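Local coordinates for protein putative branched-chain amino acid ABC transporter (Rhodospirillum rubrum ATCC 11170, PDB 3HUT) that probably acts as the periplasmic receptor of an ABC transporter, capturing branched-chain amino acids or related ligands for uptake, at residues L5-E10 with G287-A292; G96-S101 with E303-A308; G127-A132 with R246-F251; A132-D137 with A197-M202. One frame throughout, in Å; residues are numbered along the deposited sequence.

Interaction 1: residues L5-E10 with G287-A292; sequences LLLGYE and GIMLAA
Leu7 meets Met289 and Leu290 where a helix lies against the parallel sheet of one lobe of this periplasmic-binding-protein fold, an alpha/beta layer in which strand 5-11 is an inner strand and helix 277-296 covers it. The tight part is small. Leu7 CD1 sits 3.7 Å from Met289 CG, the two side chains run alongside each other with opposed directions, and the second methyl, Leu7 CD2, is 4.1 Å from the same Met289 CG. Met289, a selenomethionine, has CG anti to its backbone N (chi1 -180°), which carries that carbon toward Leu7; the later bends lead SE and CE aside, with CE reaching Leu100. The chain as a whole also packs on Leu305 and Leu309 of helix 302-310 and on Leu77 of the sheet. A branched leucine suits the strand because both its methyls face the helix. The looser part is the backbone spacing: the CA atoms of Leu7 and Met289 stand 9.0 Å apart, and side chains alone bridge the gap, without hydrogen bonds. All three touching residues are buried. Leu290 reaches in from the flank, its other neighbours being Leu32 and Phe35 of helix 18-37, and makes a single contact, its CD2 4.0 Å from Leu7 CD1.

Interaction 2: residues G96-S101 with E303-A308; sequences GMPQLS and ESLRDA
The carbonyl of Gly96 and the carboxylate of Glu303 share a water at the outer end of this contact. Gly96 is the first residue beyond helix 82-95 and takes a positive phi of 83°, where a side chain would press on the preceding carbonyl, so glycine suits the turn. Gly96 O accepts a hydrogen bond from the water at 2.7 Å. The same water lies only 2.4 Å from Glu303 OE2, too short to be trusted as modelled; the other carboxylate oxygen, OE1, is hydrogen-bonded to Thr301. Met97, a selenomethionine, turns away from the helix and packs on Val73 and Val76. Pro98 carries the apolar contact. Its CB lies 3.9 Å from Arg306 CA, so the ring rests on the helix backbone itself, while its CG is 4.0 Å from Leu305 CG, the two side chains crossing at about a right angle. A compact, rigid ring fits where the approach to the strand comes this close to the helix, the CA atoms of Pro98 and Arg306 being 5.1 Å apart. Arg306 contributes its base alone: its chain bends away, NH1 reaches Pro114 O, and NH2 forms a salt bridge with Asp307 OD1 at 2.7 Å. Beyond Pro98 the chain becomes strand 99-101, and Leu100 turns to Ile288 and Met289 of helix 277-296. A helix-strand turn that feeds a parallel strand beneath a covering helix is typical of Rossmann-like alpha/beta lobes such as those of periplasmic binding proteins.

Interaction 3: residues G127-A132 with R246-F251; sequences GPNNAA and RLATAF
Asn129 and Asn130 face Ala248 in a helix-on-sheet layer of the second alpha/beta lobe, where helix 126-136 lies over strand 246-249. That strand runs parallel to strand 223-225 on one flank and antiparallel to strand 331-341 on the other, with Leu247 and Thr249 bonded through their backbones to Leu338 and Thr336. Only one strand side chain does the touching: the methyl of Ala248 points at the helix, whereas Leu247 turns away and packs among Leu229, Tyr230 and Leu338. Alanine suits the spot because the Asn130 and Ala248 CA atoms are 7.5 Å apart, and the amides of the two asparagines reach the methyl across it. The amides converge through different first torsions: Asn129 has CG anti to its backbone N (chi1 179°), while Asn130 folds CG beside its own N (chi1 -65°). The oxygen and nitrogen of each amide are probably interchanged as modelled, so the contact is best told as methyl against amide, with no hydrogen bond across it. The next helix residue, Ala131, packs instead on Phe159 and Ala162 of helix 150-165. Ala248 CB lies 3.9 Å from the atom modelled as OD1 of Asn130 and 4.0 Å from that modelled as OD1 of Asn129.

Interaction 4: residues A132-D137 with A197-M202; sequences AWMIGD and AIYLAM
The ring of Tyr199 is approached obliquely by the selenium of Met134, neither squarely over a face nor at an edge: SE lies 5.2 Å from the ring centroid, 62° off the normal. The same ring stacks with Phe159 of helix 150-165, and its hydroxyl reaches the side-chain amide of Asn130. Another flat group of the helix, the Trp133 indole, stays clear of strand 197-201 and instead meets Tyr224 edge-to-face and Arg337 in a cation-pi contact. Met134, a selenomethionine, spans the gap because its chain is extended at chi2 (179°) and turns only at the last bond. That turn carries CE to 3.5 Å from Ala197 CB, a snug methyl-to-methyl meeting that a residue as small as alanine accommodates, while SE stays 4.0 Å from Tyr199 CB. The segment axes are 11.1 Å apart at closest approach and nearly antiparallel, at 167°, as expected of a helix crossing back over the parallel part of the mixed sheet; strand 141-147, which follows the helix in the chain, pairs parallel with 197-201. In this buried Met-aromatic contact, without hydrogen bonds between the segments, cohesion probably comes largely from dispersion, with polarisable selenium, in place of the natural sulfur, beside a pi system.

How the interactions relate
The four contacts fall into two pairs, one on each side of the chain's centre, about 29 to 37 Å apart between centres. Interactions 1 and 2 serve the same parallel sheet through consecutive helices and touch directly, Met289 CE lying 3.6 Å from Leu100 CB. Interaction 1 is wholly buried and hydrocarbon in character, whereas interaction 2 runs outward to charged groups and water. Interactions 3 and 4 share helix 126-136 and meet different strands of the mixed sheet; both are buried, but one sets amides on a methyl and the other selenium beside a ring. A long, weak ion pair, Arg246 NH1 to Asp137 OD2 at 3.4 Å, also links them.

Interaction 1: residues L5-E10 with G287-A292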
loop_
_atom_site.group_PDB
_atom_site.type_symbol
_atom_site.label_atom_id
_atom_site.label_comp_id
_atom_site.label_asym_id
_atom_site.label_seq_id
_atom_site.Cartn_x
_atom_site.Cartn_y
_atom_site.Cartn_z
ATOM N N LEU A 5 20.706 15.142 -12.892
ATOM C CA LEU A 5 19.831 15.622 -11.827
ATOM C C LEU A 5 19.924 14.620 -10.688
ATOM O O LEU A 5 20.050 13.419 -10.925
ATOM C CB LEU A 5 18.380 15.720 -12.309
ATOM C CG LEU A 5 18.068 16.826 -13.317
ATOM C CD1 LEU A 5 16.627 16.698 -13.799
ATOM C CD2 LEU A 5 18.297 18.183 -12.664
ATOM N N LEU A 6 19.848 15.110 -9.455
ATOM C CA LEU A 6 19.963 14.249 -8.286
ATOM C C LEU A 6 18.740 14.139 -7.391
ATOM O O LEU A 6 18.112 15.138 -7.043
ATOM C CB LEU A 6 21.129 14.708 -7.408
ATOM C CG LEU A 6 22.447 13.937 -7.422
ATOM C CD1 LEU A 6 23.077 14.008 -8.804
ATOM C CD2 LEU A 6 23.379 14.529 -6.369
ATOM N N LEU A 7 18.432 12.904 -7.009
ATOM C CA LEU A 7 17.340 12.610 -6.091
ATOM C C LEU A 7 17.983 11.843 -4.943
ATOM O O LEU A 7 18.896 11.046 -5.162
ATOM C CB LEU A 7 16.280 11.719 -6.746
ATOM C CG LEU A 7 15.463 12.309 -7.897
ATOM C CD1 LEU A 7 14.568 11.220 -8.468
ATOM C CD2 LEU A 7 14.631 13.487 -7.400
ATOM N N GLY A 8 17.531 12.089 -3.722
ATOM C CA GLY A 8 18.085 11.363 -2.598
ATOM C C GLY A 8 17.135 10.230 -2.276
ATOM O O GLY A 8 15.960 10.293 -2.624
ATOM N N TYR A 9 17.634 9.174 -1.650
ATOM C CA TYR A 9 16.768 8.070 -1.271
ATOM C C TYR A 9 17.273 7.516 0.051
ATOM O O TYR A 9 18.342 6.912 0.107
ATOM C CB TYR A 9 16.779 6.973 -2.346
ATOM C CG TYR A 9 15.594 6.018 -2.295
ATOM C CD1 TYR A 9 15.171 5.344 -3.445
ATOM C CD2 TYR A 9 14.888 5.799 -1.109
ATOM C CE1 TYR A 9 14.069 4.484 -3.420
ATOM C CE2 TYR A 9 13.788 4.940 -1.073
ATOM C CZ TYR A 9 13.382 4.289 -2.233
ATOM O OH TYR A 9 12.278 3.465 -2.212
ATOM N N GLU A 10 16.525 7.766 1.122
ATOM C CA GLU A 10 16.904 7.240 2.423
ATOM C C GLU A 10 16.085 5.972 2.628
ATOM O O GLU A 10 14.866 5.970 2.437
ATOM C CB GLU A 10 16.630 8.254 3.542
ATOM C CG GLU A 10 15.210 8.809 3.592
ATOM C CD GLU A 10 14.982 9.689 4.812
ATOM O OE1 GLU A 10 14.816 9.140 5.922
ATOM O OE2 GLU A 10 14.985 10.932 4.667
ATOM N N GLY A 287 8.882 5.805 -9.905
ATOM C CA GLY A 287 8.249 6.218 -11.145
ATOM C C GLY A 287 7.431 7.489 -10.998
ATOM O O GLY A 287 7.438 8.347 -11.881
ATOM N N ILE A 288 6.708 7.611 -9.892
ATOM C CA ILE A 288 5.903 8.801 -9.646
ATOM C C ILE A 288 6.817 10.019 -9.549
ATOM O O ILE A 288 6.528 11.077 -10.118
ATOM C CB ILE A 288 5.083 8.659 -8.334
ATOM C CG1 ILE A 288 3.971 7.623 -8.537
ATOM C CG2 ILE A 288 4.488 10.019 -7.926
ATOM C CD1 ILE A 288 3.171 7.289 -7.286
HETATM N N MSE A 289 7.923 9.857 -8.828
HETATM C CA MSE A 289 8.892 10.935 -8.653
HETATM C C MSE A 289 9.509 11.352 -9.988
HETATM O O MSE A 289 9.547 12.537 -10.322
HETATM C CB MSE A 289 9.998 10.485 -7.692
HETATM C CG MSE A 289 11.078 11.526 -7.425
HETATM SE SE MSE A 289 10.429 13.082 -6.466
HETATM C CE MSE A 289 10.537 12.384 -4.660
ATOM N N LEU A 290 9.983 10.374 -10.755
ATOM C CA LEU A 290 10.603 10.652 -12.043
ATOM C C LEU A 290 9.650 11.332 -13.020
ATOM O O LEU A 290 10.038 12.249 -13.738
ATOM C CB LEU A 290 11.155 9.356 -12.649
ATOM C CG LEU A 290 12.349 8.751 -11.898
ATOM C CD1 LEU A 290 12.710 7.386 -12.480
ATOM C CD2 LEU A 290 13.534 9.706 -11.990
ATOM N N ALA A 291 8.401 10.889 -13.054
ATOM C CA ALA A 291 7.430 11.503 -13.952
ATOM C C ALA A 291 7.265 12.973 -13.560
ATOM O O ALA A 291 7.178 13.846 -14.420
ATOM C CB ALA A 291 6.090 10.777 -13.865
ATOM N N ALA A 292 7.232 13.239 -12.259
ATOM C CA ALA A 292 7.085 14.607 -11.766
ATOM C C ALA A 292 8.300 15.443 -12.183
ATOM O O ALA A 292 8.161 16.596 -12.604
ATOM C CB ALA A 292 6.942 14.600 -10.247
#

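Interaction 2: residues G96-S101 with E303-A308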
loop_
_atom_site.group_PDB
_atom_site.type_symbol
_atom_site.label_atom_id
_atom_site.label_comp_id
_atom_site.label_asym_id
_atom_site.label_seq_id
_atom_site.Cartn_x
_atom_site.Cartn_y
_atom_site.Cartn_z
ATOM N N GLY A 96 11.825 22.809 2.912
ATOM C CA GLY A 96 11.300 22.928 1.560
ATOM C C GLY A 96 11.825 21.888 0.586
ATOM O O GLY A 96 12.205 22.199 -0.544
HETATM N N MSE A 97 11.857 20.642 1.037
HETATM C CA MSE A 97 12.319 19.528 0.215
HETATM C C MSE A 97 11.149 18.574 0.026
HETATM O O MSE A 97 10.578 18.103 1.002
HETATM C CB MSE A 97 13.455 18.785 0.925
HETATM C CG MSE A 97 13.926 17.520 0.218
HETATM SE SE MSE A 97 14.968 17.863 -1.374
HETATM C CE MSE A 97 16.708 18.130 -0.541
ATOM N N PRO A 98 10.765 18.288 -1.229
ATOM C CA PRO A 98 9.648 17.366 -1.452
ATOM C C PRO A 98 10.077 15.940 -1.097
ATOM O O PRO A 98 11.157 15.495 -1.489
ATOM C CB PRO A 98 9.347 17.546 -2.939
ATOM C CG PRO A 98 10.691 17.846 -3.516
ATOM C CD PRO A 98 11.285 18.807 -2.507
ATOM N N GLN A 99 9.236 15.231 -0.351
ATOM C CA GLN A 99 9.544 13.865 0.079
ATOM C C GLN A 99 8.467 12.874 -0.356
ATOM O O GLN A 99 7.279 13.115 -0.158
ATOM C CB GLN A 99 9.694 13.824 1.613
ATOM C CG GLN A 99 9.697 12.412 2.226
ATOM C CD GLN A 99 9.686 12.407 3.754
ATOM O OE1 GLN A 99 9.213 13.343 4.392
ATOM N NE2 GLN A 99 10.185 11.330 4.341
ATOM N N LEU A 100 8.881 11.765 -0.958
ATOM C CA LEU A 100 7.924 10.751 -1.374
ATOM C C LEU A 100 8.285 9.415 -0.737
ATOM O O LEU A 100 9.266 8.780 -1.125
ATOM C CB LEU A 100 7.895 10.607 -2.905
ATOM C CG LEU A 100 7.028 9.455 -3.455
ATOM C CD1 LEU A 100 5.635 9.550 -2.892
ATOM C CD2 LEU A 100 6.997 9.499 -4.976
ATOM N N SER A 101 7.506 9.007 0.262
ATOM C CA SER A 101 7.748 7.731 0.922
ATOM C C SER A 101 6.951 6.647 0.210
ATOM O O SER A 101 5.745 6.782 -0.006
ATOM C CB SER A 101 7.314 7.775 2.383
ATOM O OG SER A 101 7.386 6.470 2.937
ATOM N N GLU A 303 10.923 23.411 -5.139
ATOM C CA GLU A 303 9.587 23.996 -5.113
ATOM C C GLU A 303 8.731 23.550 -6.297
ATOM O O GLU A 303 7.567 23.190 -6.126
ATOM C CB GLU A 303 9.677 25.528 -5.114
ATOM C CG GLU A 303 10.667 26.111 -4.113
ATOM C CD GLU A 303 12.115 25.804 -4.467
ATOM O OE1 GLU A 303 12.528 26.100 -5.606
ATOM O OE2 GLU A 303 12.846 25.272 -3.608
ATOM N N SER A 304 9.298 23.590 -7.500
ATOM C CA SER A 304 8.547 23.191 -8.681
ATOM C C SER A 304 8.292 21.688 -8.667
ATOM O O SER A 304 7.269 21.223 -9.173
ATOM C CB SER A 304 9.286 23.591 -9.964
ATOM O OG SER A 304 10.398 22.752 -10.214
ATOM N N LEU A 305 9.220 20.932 -8.083
ATOM C CA LEU A 305 9.055 19.489 -8.003
ATOM C C LEU A 305 7.941 19.150 -7.016
ATOM O O LEU A 305 7.209 18.181 -7.212
ATOM C CB LEU A 305 10.365 18.812 -7.579
ATOM C CG LEU A 305 10.321 17.282 -7.430
ATOM C CD1 LEU A 305 9.693 16.642 -8.665
ATOM C CD2 LEU A 305 11.741 16.752 -7.219
ATOM N N ARG A 306 7.803 19.945 -5.959
ATOM C CA ARG A 306 6.741 19.696 -4.979
ATOM C C ARG A 306 5.381 19.877 -5.661
ATOM O O ARG A 306 4.458 19.093 -5.432
ATOM C CB ARG A 306 6.847 20.659 -3.793
ATOM C CG ARG A 306 5.982 20.247 -2.593
ATOM C CD ARG A 306 5.272 21.445 -1.990
ATOM N NE ARG A 306 4.342 22.051 -2.945
ATOM C CZ ARG A 306 3.059 21.714 -3.074
ATOM N NH1 ARG A 306 2.526 20.771 -2.303
ATOM N NH2 ARG A 306 2.305 22.321 -3.986
ATOM N N ASP A 307 5.257 20.914 -6.493
ATOM C CA ASP A 307 4.005 21.163 -7.207
ATOM C C ASP A 307 3.699 20.029 -8.178
ATOM O O ASP A 307 2.566 19.546 -8.238
ATOM C CB ASP A 307 4.057 22.483 -7.992
ATOM C CG ASP A 307 3.933 23.702 -7.100
ATOM O OD1 ASP A 307 3.168 23.649 -6.111
ATOM O OD2 ASP A 307 4.588 24.722 -7.399
ATOM N N ALA A 308 4.705 19.606 -8.941
ATOM C CA ALA A 308 4.522 18.527 -9.913
ATOM C C ALA A 308 4.127 17.218 -9.234
ATOM O O ALA A 308 3.275 16.481 -9.741
ATOM C CB ALA A 308 5.795 18.330 -10.731
HETATM O O HOH W 1 12.351 24.778 -1.275
#

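Interaction 3: residues G127-A132 with R246-F251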
loop_
_atom_site.group_PDB
_atom_site.type_symbol
_atom_site.label_atom_id
_atom_site.label_comp_id
_atom_site.label_asym_id
_atom_site.label_seq_id
_atom_site.Cartn_x
_atom_site.Cartn_y
_atom_site.Cartn_z
ATOM N N GLY A 127 -11.465 0.363 3.636
ATOM C CA GLY A 127 -12.767 0.271 4.279
ATOM C C GLY A 127 -13.915 0.723 3.393
ATOM O O GLY A 127 -14.786 -0.072 3.048
ATOM N N PRO A 128 -13.956 2.011 3.019
ATOM C CA PRO A 128 -15.024 2.530 2.163
ATOM C C PRO A 128 -15.059 1.818 0.809
ATOM O O PRO A 128 -16.125 1.593 0.242
ATOM C CB PRO A 128 -14.669 4.007 2.029
ATOM C CG PRO A 128 -13.999 4.310 3.340
ATOM C CD PRO A 128 -13.111 3.106 3.530
ATOM N N ASN A 129 -13.887 1.470 0.290
ATOM C CA ASN A 129 -13.811 0.780 -0.993
ATOM C C ASN A 129 -14.581 -0.538 -0.941
ATOM O O ASN A 129 -15.380 -0.844 -1.830
ATOM C CB ASN A 129 -12.347 0.503 -1.361
ATOM C CG ASN A 129 -12.203 -0.248 -2.678
ATOM O OD1 ASN A 129 -12.254 -1.481 -2.720
ATOM N ND2 ASN A 129 -12.035 0.497 -3.764
ATOM N N ASN A 130 -14.355 -1.308 0.119
ATOM C CA ASN A 130 -15.017 -2.595 0.255
ATOM C C ASN A 130 -16.475 -2.485 0.660
ATOM O O ASN A 130 -17.289 -3.346 0.315
ATOM C CB ASN A 130 -14.240 -3.474 1.231
ATOM C CG ASN A 130 -12.866 -3.817 0.707
ATOM O OD1 ASN A 130 -12.647 -3.812 -0.508
ATOM N ND2 ASN A 130 -11.932 -4.120 1.605
ATOM N N ALA A 131 -16.822 -1.431 1.386
ATOM C CA ALA A 131 -18.221 -1.266 1.767
ATOM C C ALA A 131 -19.004 -0.983 0.482
ATOM O O ALA A 131 -20.065 -1.562 0.253
ATOM C CB ALA A 131 -18.376 -0.119 2.756
ATOM N N ALA A 132 -18.468 -0.106 -0.362
ATOM C CA ALA A 132 -19.125 0.234 -1.627
ATOM C C ALA A 132 -19.244 -1.003 -2.518
ATOM O O ALA A 132 -20.243 -1.191 -3.211
ATOM C CB ALA A 132 -18.341 1.334 -2.357
ATOM N N ARG A 246 -13.486 -13.063 -1.244
ATOM C CA ARG A 246 -13.199 -11.918 -2.096
ATOM C C ARG A 246 -12.403 -10.863 -1.352
ATOM O O ARG A 246 -12.560 -10.690 -0.146
ATOM C CB ARG A 246 -14.500 -11.309 -2.615
ATOM C CG ARG A 246 -15.127 -12.117 -3.734
ATOM C CD ARG A 246 -16.553 -11.691 -3.996
ATOM N NE ARG A 246 -17.126 -12.446 -5.104
ATOM C CZ ARG A 246 -18.399 -12.386 -5.472
ATOM N NH1 ARG A 246 -19.247 -11.603 -4.817
ATOM N NH2 ARG A 246 -18.823 -13.116 -6.498
ATOM N N LEU A 247 -11.539 -10.164 -2.082
ATOM C CA LEU A 247 -10.728 -9.110 -1.497
ATOM C C LEU A 247 -10.199 -8.212 -2.604
ATOM O O LEU A 247 -10.135 -8.612 -3.769
ATOM C CB LEU A 247 -9.546 -9.698 -0.704
ATOM C CG LEU A 247 -8.446 -10.513 -1.407
ATOM C CD1 LEU A 247 -7.747 -9.688 -2.477
ATOM C CD2 LEU A 247 -7.418 -10.955 -0.372
ATOM N N ALA A 248 -9.826 -6.994 -2.236
ATOM C CA ALA A 248 -9.266 -6.053 -3.191
ATOM C C ALA A 248 -7.863 -5.694 -2.715
ATOM O O ALA A 248 -7.606 -5.648 -1.515
ATOM C CB ALA A 248 -10.135 -4.793 -3.273
ATOM N N THR A 249 -6.957 -5.452 -3.653
ATOM C CA THR A 249 -5.595 -5.085 -3.304
ATOM C C THR A 249 -5.010 -4.185 -4.386
ATOM O O THR A 249 -5.500 -4.157 -5.513
ATOM C CB THR A 249 -4.702 -6.334 -3.132
ATOM O OG1 THR A 249 -3.448 -5.942 -2.561
ATOM C CG2 THR A 249 -4.449 -7.006 -4.476
ATOM N N ALA A 250 -3.967 -3.441 -4.033
ATOM C CA ALA A 250 -3.320 -2.529 -4.968
ATOM C C ALA A 250 -2.460 -3.293 -5.973
ATOM O O ALA A 250 -2.719 -3.261 -7.170
ATOM C CB ALA A 250 -2.470 -1.521 -4.200
ATOM N N PHE A 251 -1.447 -3.988 -5.470
ATOM C CA PHE A 251 -0.544 -4.770 -6.313
ATOM C C PHE A 251 -1.036 -6.212 -6.474
ATOM O O PHE A 251 -1.260 -6.910 -5.491
ATOM C CB PHE A 251 0.860 -4.777 -5.700
ATOM C CG PHE A 251 1.855 -5.621 -6.453
ATOM C CD1 PHE A 251 2.097 -5.397 -7.802
ATOM C CD2 PHE A 251 2.569 -6.624 -5.802
ATOM C CE1 PHE A 251 3.037 -6.159 -8.497
ATOM C CE2 PHE A 251 3.510 -7.390 -6.486
ATOM C CZ PHE A 251 3.745 -7.156 -7.837
#

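Interaction 4: residues A132-D137 with A197-M202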
loop_
_atom_site.group_PDB
_atom_site.type_symbol
_atom_site.label_atom_id
_atom_site.label_comp_id
_atom_site.label_asym_id
_atom_site.label_seq_id
_atom_site.Cartn_x
_atom_site.Cartn_y
_atom_site.Cartn_z
ATOM N N ALA A 132 -18.468 -0.106 -0.362
ATOM C CA ALA A 132 -19.125 0.234 -1.627
ATOM C C ALA A 132 -19.244 -1.003 -2.518
ATOM O O ALA A 132 -20.243 -1.191 -3.211
ATOM C CB ALA A 132 -18.341 1.334 -2.357
ATOM N N TRP A 133 -18.216 -1.844 -2.490
ATOM C CA TRP A 133 -18.190 -3.065 -3.285
ATOM C C TRP A 133 -19.323 -4.008 -2.849
ATOM O O TRP A 133 -20.083 -4.518 -3.676
ATOM C CB TRP A 133 -16.824 -3.742 -3.109
ATOM C CG TRP A 133 -16.614 -5.033 -3.867
ATOM C CD1 TRP A 133 -17.444 -5.601 -4.794
ATOM C CD2 TRP A 133 -15.487 -5.909 -3.750
ATOM N NE1 TRP A 133 -16.901 -6.780 -5.259
ATOM C CE2 TRP A 133 -15.700 -6.991 -4.634
ATOM C CE3 TRP A 133 -14.313 -5.882 -2.983
ATOM C CZ2 TRP A 133 -14.782 -8.041 -4.769
ATOM C CZ3 TRP A 133 -13.399 -6.930 -3.120
ATOM C CH2 TRP A 133 -13.641 -7.990 -4.007
HETATM N N MSE A 134 -19.446 -4.226 -1.547
HETATM C CA MSE A 134 -20.491 -5.105 -1.044
HETATM C C MSE A 134 -21.897 -4.554 -1.286
HETATM O O MSE A 134 -22.827 -5.311 -1.566
HETATM C CB MSE A 134 -20.252 -5.395 0.437
HETATM C CG MSE A 134 -19.024 -6.265 0.652
HETATM SE SE MSE A 134 -18.627 -6.673 2.491
HETATM C CE MSE A 134 -19.932 -8.062 2.784
ATOM N N ILE A 135 -22.054 -3.240 -1.183
ATOM C CA ILE A 135 -23.349 -2.612 -1.437
ATOM C C ILE A 135 -23.652 -2.830 -2.915
ATOM O O ILE A 135 -24.777 -3.167 -3.296
ATOM C CB ILE A 135 -23.302 -1.090 -1.157
ATOM C CG1 ILE A 135 -23.148 -0.829 0.345
ATOM C CG2 ILE A 135 -24.554 -0.411 -1.717
ATOM C CD1 ILE A 135 -24.388 -1.182 1.189
ATOM N N GLY A 136 -22.630 -2.644 -3.745
ATOM C CA GLY A 136 -22.784 -2.823 -5.178
ATOM C C GLY A 136 -23.165 -4.245 -5.540
ATOM O O GLY A 136 -23.831 -4.473 -6.551
ATOM N N ASP A 137 -22.740 -5.204 -4.719
ATOM C CA ASP A 137 -23.057 -6.607 -4.965
ATOM C C ASP A 137 -24.407 -7.006 -4.381
ATOM O O ASP A 137 -24.767 -8.186 -4.388
ATOM C CB ASP A 137 -21.951 -7.517 -4.417
ATOM C CG ASP A 137 -20.734 -7.552 -5.321
ATOM O OD1 ASP A 137 -20.782 -6.906 -6.388
ATOM O OD2 ASP A 137 -19.734 -8.221 -4.975
ATOM N N ALA A 197 -23.715 -11.547 4.630
ATOM C CA ALA A 197 -22.313 -11.768 4.312
ATOM C C ALA A 197 -21.416 -11.378 5.472
ATOM O O ALA A 197 -21.873 -10.793 6.458
ATOM C CB ALA A 197 -21.925 -10.977 3.065
ATOM N N ILE A 198 -20.133 -11.700 5.332
ATOM C CA ILE A 198 -19.139 -11.411 6.355
ATOM C C ILE A 198 -17.956 -10.641 5.777
ATOM O O ILE A 198 -17.460 -10.969 4.695
ATOM C CB ILE A 198 -18.592 -12.725 6.966
ATOM C CG1 ILE A 198 -19.747 -13.554 7.530
ATOM C CG2 ILE A 198 -17.562 -12.411 8.054
ATOM C CD1 ILE A 198 -19.335 -14.935 8.007
ATOM N N TYR A 199 -17.520 -9.610 6.495
ATOM C CA TYR A 199 -16.364 -8.835 6.068
ATOM C C TYR A 199 -15.287 -9.038 7.124
ATOM O O TYR A 199 -15.518 -8.772 8.304
ATOM C CB TYR A 199 -16.679 -7.340 5.966
ATOM C CG TYR A 199 -15.458 -6.545 5.551
ATOM C CD1 TYR A 199 -14.946 -6.654 4.255
ATOM C CD2 TYR A 199 -14.767 -5.750 6.469
ATOM C CE1 TYR A 199 -13.771 -5.996 3.880
ATOM C CE2 TYR A 199 -13.585 -5.083 6.100
ATOM C CZ TYR A 199 -13.097 -5.215 4.804
ATOM O OH TYR A 199 -11.931 -4.579 4.424
ATOM N N LEU A 200 -14.117 -9.509 6.705
ATOM C CA LEU A 200 -13.026 -9.756 7.640
ATOM C C LEU A 200 -11.921 -8.705 7.599
ATOM O O LEU A 200 -11.216 -8.574 6.598
ATOM C CB LEU A 200 -12.400 -11.131 7.369
ATOM C CG LEU A 200 -13.327 -12.350 7.474
ATOM C CD1 LEU A 200 -12.550 -13.627 7.152
ATOM C CD2 LEU A 200 -13.919 -12.411 8.882
ATOM N N ALA A 201 -11.773 -7.960 8.686
ATOM C CA ALA A 201 -10.714 -6.969 8.775
ATOM C C ALA A 201 -9.613 -7.661 9.560
ATOM O O ALA A 201 -9.398 -7.366 10.740
ATOM C CB ALA A 201 -11.204 -5.730 9.523
HETATM N N MSE A 202 -8.950 -8.620 8.918
HETATM C CA MSE A 202 -7.873 -9.342 9.575
HETATM C C MSE A 202 -6.891 -9.923 8.561
HETATM O O MSE A 202 -7.126 -9.874 7.346
HETATM C CB MSE A 202 -8.427 -10.458 10.472
HETATM C CG MSE A 202 -9.054 -11.646 9.768
HETATM SE SE MSE A 202 -9.783 -12.942 11.042
HETATM C CE MSE A 202 -11.482 -12.119 11.282
#